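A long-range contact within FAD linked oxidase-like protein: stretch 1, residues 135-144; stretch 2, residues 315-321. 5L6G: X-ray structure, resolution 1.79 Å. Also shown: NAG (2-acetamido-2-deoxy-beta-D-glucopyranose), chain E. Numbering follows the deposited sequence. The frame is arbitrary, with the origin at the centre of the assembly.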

# COMPACT_ATOMS: atom_id res chain seq x y z
N LEU A 135 1.78 -7.48 8.32
CA LEU A 135 2.43 -8.26 7.29
C LEU A 135 3.50 -9.17 7.85
O LEU A 135 3.64 -10.28 7.38
CB LEU A 135 3.00 -7.36 6.21
CG LEU A 135 2.00 -6.45 5.48
CD1 LEU A 135 2.72 -5.68 4.37
CD2 LEU A 135 0.84 -7.27 4.92
N GLY A 136 4.28 -8.68 8.83
CA GLY A 136 5.35 -9.47 9.41
C GLY A 136 4.85 -10.72 10.12
O GLY A 136 5.44 -11.79 10.03
N HIS A 137 3.74 -10.57 10.81
CA HIS A 137 3.08 -11.69 11.48
C HIS A 137 2.55 -12.70 10.47
O HIS A 137 2.72 -13.91 10.66
CB HIS A 137 1.94 -11.18 12.36
CG HIS A 137 1.19 -12.26 13.07
ND1 HIS A 137 1.79 -13.18 13.90
CD2 HIS A 137 -0.12 -12.58 13.05
CE1 HIS A 137 0.88 -14.00 14.39
NE2 HIS A 137 -0.29 -13.65 13.88
N ILE A 138 1.89 -12.19 9.43
CA ILE A 138 1.32 -13.06 8.40
C ILE A 138 2.45 -13.87 7.75
O ILE A 138 2.38 -15.10 7.68
CB ILE A 138 0.58 -12.24 7.34
CG1 ILE A 138 -0.62 -11.54 7.97
CG2 ILE A 138 0.15 -13.15 6.19
CD1 ILE A 138 -1.22 -10.45 7.13
N ALA A 139 3.48 -13.16 7.32
CA ALA A 139 4.61 -13.79 6.65
C ALA A 139 5.25 -14.85 7.55
O ALA A 139 5.59 -15.94 7.09
CB ALA A 139 5.62 -12.74 6.25
N THR A 140 5.39 -14.54 8.83
CA THR A 140 6.00 -15.48 9.78
C THR A 140 5.18 -16.76 9.92
O THR A 140 5.70 -17.89 9.82
CB THR A 140 6.17 -14.81 11.15
OG1 THR A 140 7.06 -13.69 11.00
CG2 THR A 140 6.73 -15.79 12.19
N VAL A 141 3.89 -16.57 10.16
CA VAL A 141 3.01 -17.71 10.35
C VAL A 141 2.98 -18.59 9.11
O VAL A 141 3.12 -19.81 9.22
CB VAL A 141 1.58 -17.30 10.73
CG1 VAL A 141 0.68 -18.53 10.79
CG2 VAL A 141 1.57 -16.60 12.09
N LEU A 142 2.82 -17.98 7.93
CA LEU A 142 2.65 -18.77 6.72
C LEU A 142 3.90 -19.57 6.45
O LEU A 142 3.82 -20.73 6.06
CB LEU A 142 2.33 -17.90 5.51
CG LEU A 142 1.02 -17.10 5.54
CD1 LEU A 142 0.82 -16.36 4.24
CD2 LEU A 142 -0.19 -17.95 5.88
N TYR A 143 5.05 -18.94 6.65
CA TYR A 143 6.31 -19.60 6.41
C TYR A 143 6.60 -20.67 7.48
O TYR A 143 6.94 -21.79 7.14
CB TYR A 143 7.47 -18.61 6.30
CG TYR A 143 8.74 -19.33 5.92
CD1 TYR A 143 8.95 -19.76 4.62
CD2 TYR A 143 9.68 -19.65 6.88
CE1 TYR A 143 10.09 -20.48 4.27
CE2 TYR A 143 10.82 -20.38 6.55
CZ TYR A 143 11.03 -20.77 5.24
OH TYR A 143 12.17 -21.47 4.92
N GLU A 144 6.47 -20.31 8.75
CA GLU A 144 6.76 -21.25 9.82
C GLU A 144 5.86 -22.48 9.77
O GLU A 144 6.31 -23.59 10.05
CB GLU A 144 6.70 -20.56 11.20
CG GLU A 144 7.94 -19.70 11.45
CD GLU A 144 8.04 -19.10 12.85
OE1 GLU A 144 7.26 -19.44 13.75
OE2 GLU A 144 8.94 -18.24 13.04
N ASP A 315 17.40 -17.27 3.06
CA ASP A 315 16.15 -18.04 3.05
C ASP A 315 15.00 -17.03 2.93
O ASP A 315 15.24 -15.82 2.91
CB ASP A 315 16.00 -19.00 4.25
CG ASP A 315 15.72 -18.30 5.57
OD1 ASP A 315 15.35 -17.12 5.63
OD2 ASP A 315 15.84 -18.98 6.60
N TRP A 316 13.78 -17.54 2.83
CA TRP A 316 12.62 -16.71 2.58
C TRP A 316 12.43 -15.59 3.63
O TRP A 316 12.24 -14.43 3.27
CB TRP A 316 11.35 -17.56 2.48
CG TRP A 316 10.12 -16.72 2.32
CD1 TRP A 316 9.15 -16.53 3.25
CD2 TRP A 316 9.75 -15.94 1.18
NE1 TRP A 316 8.19 -15.68 2.76
CE2 TRP A 316 8.53 -15.30 1.49
CE3 TRP A 316 10.34 -15.70 -0.06
CZ2 TRP A 316 7.88 -14.45 0.59
CZ3 TRP A 316 9.69 -14.86 -0.96
CH2 TRP A 316 8.48 -14.23 -0.62
N MET A 317 12.47 -15.94 4.91
CA MET A 317 12.18 -14.94 5.95
C MET A 317 13.34 -13.97 6.09
O MET A 317 13.14 -12.80 6.41
CB MET A 317 11.91 -15.59 7.31
CG MET A 317 10.54 -16.23 7.45
SD MET A 317 9.16 -15.21 6.95
CE MET A 317 9.22 -13.76 8.01
N GLU A 318 14.55 -14.45 5.86
CA GLU A 318 15.70 -13.57 5.93
C GLU A 318 15.61 -12.55 4.80
O GLU A 318 16.00 -11.39 4.97
CB GLU A 318 16.98 -14.40 5.87
CG GLU A 318 18.25 -13.61 6.17
CD GLU A 318 19.50 -14.46 5.97
OE1 GLU A 318 19.51 -15.62 6.45
OE2 GLU A 318 20.44 -13.98 5.31
N GLY A 319 15.09 -12.97 3.64
CA GLY A 319 14.86 -12.02 2.53
C GLY A 319 13.88 -10.94 2.97
O GLY A 319 14.06 -9.75 2.69
N PHE A 320 12.83 -11.36 3.67
CA PHE A 320 11.85 -10.40 4.13
C PHE A 320 12.48 -9.45 5.15
O PHE A 320 12.29 -8.25 5.05
CB PHE A 320 10.59 -11.07 4.70
CG PHE A 320 9.56 -10.08 5.15
CD1 PHE A 320 8.82 -9.37 4.21
CD2 PHE A 320 9.34 -9.82 6.49
CE1 PHE A 320 7.87 -8.43 4.61
CE2 PHE A 320 8.39 -8.89 6.89
CZ PHE A 320 7.66 -8.19 5.95
N ARG A 321 13.24 -9.98 6.10
CA ARG A 321 13.88 -9.13 7.11
C ARG A 321 14.84 -8.14 6.47
O ARG A 321 14.96 -7.00 6.93
CB ARG A 321 14.65 -9.94 8.14
CG ARG A 321 13.80 -10.87 8.99
CD ARG A 321 14.53 -11.29 10.26
NE ARG A 321 15.65 -12.18 9.99
CZ ARG A 321 15.56 -13.49 9.74
NH1 ARG A 321 14.38 -14.11 9.71
NH2 ARG A 321 16.66 -14.21 9.51
C1 NAG E . 18.79 -21.31 1.21
C2 NAG E . 19.87 -20.78 2.15
C3 NAG E . 20.04 -21.66 3.40
C4 NAG E . 18.69 -21.89 4.07
C5 NAG E . 17.74 -22.48 3.04
C6 NAG E . 16.34 -22.72 3.61
C7 NAG E . 21.84 -19.51 1.41
C8 NAG E . 23.13 -19.54 0.64
N2 NAG E . 21.14 -20.65 1.44
O3 NAG E . 20.93 -21.04 4.31
O4 NAG E . 18.81 -22.75 5.19
O5 NAG E . 17.62 -21.56 1.98
O6 NAG E . 15.43 -22.92 2.55
O7 NAG E . 21.49 -18.47 1.97
O HOH W 1 5.60 -16.08 4.35
O HOH W 2 13.14 -20.35 2.46

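Two helices, at least 173 residues apart in sequence wherever they touch, run nearly antiparallel at 168°, their axes 10.7 Å apart at closest approach. No direct hydrogen bond joins them; apolar packing and two bridging waters do the work, over 352 Å² of buried surface.

Gly 136 opens the contact. With no side chain, it offers its backbone to the ring of Phe 320, Gly 136 CA to Phe 320 CE2 at 4.0 Å. An ideal CB on Gly 136 would lie 4.2 Å from Phe 320 CE2, so the distance shows no clash that glycine avoids. The next two residues, His 137 and Ile 138, make no contact, as the helix turns them off the interface.

Three residues on from Gly 136, Ala 139 points toward the partner. The small Ala 139 CB meets Met 317 CE at 4.1 Å, and Ala 139 O lies 3.6 Å from Met 317 SD. Ala 139 O also accepts from water 1 at 2.7 Å, which in turn accepts from Trp 316 NE1 at 3.1 Å, giving the buried indole a polar partner.

Thr 140 spends its hydroxyl within its own helix, Thr 140 OG1 donating to Gly 136 O at 2.7 Å; the same OG1 of Thr 140 lies 3.7 Å from Met 317 CE.

Tyr 143, chi1 t, carries the largest covered area. Tyr 143 CD1 meets Trp 316 CD1 at 3.5 Å and Tyr 143 CD2 meets Met 317 CG at 3.6 Å. The Tyr 143 ring and the five-membered ring of Trp 316 are inclined at 33°, an oblique pairing that is neither a stack nor edge-to-face. Met 317, with all three chi angles m, starts sideways but its end comes nearer, so that CE reaches Ala 139 and Thr 140 while CG packs on Tyr 143. The phenol keeps its polar end useful: water 2 lies 2.9 Å from Tyr 143 OH and accepts from Trp 316 N at 2.9 Å, tying the tyrosine to the start of the partner helix.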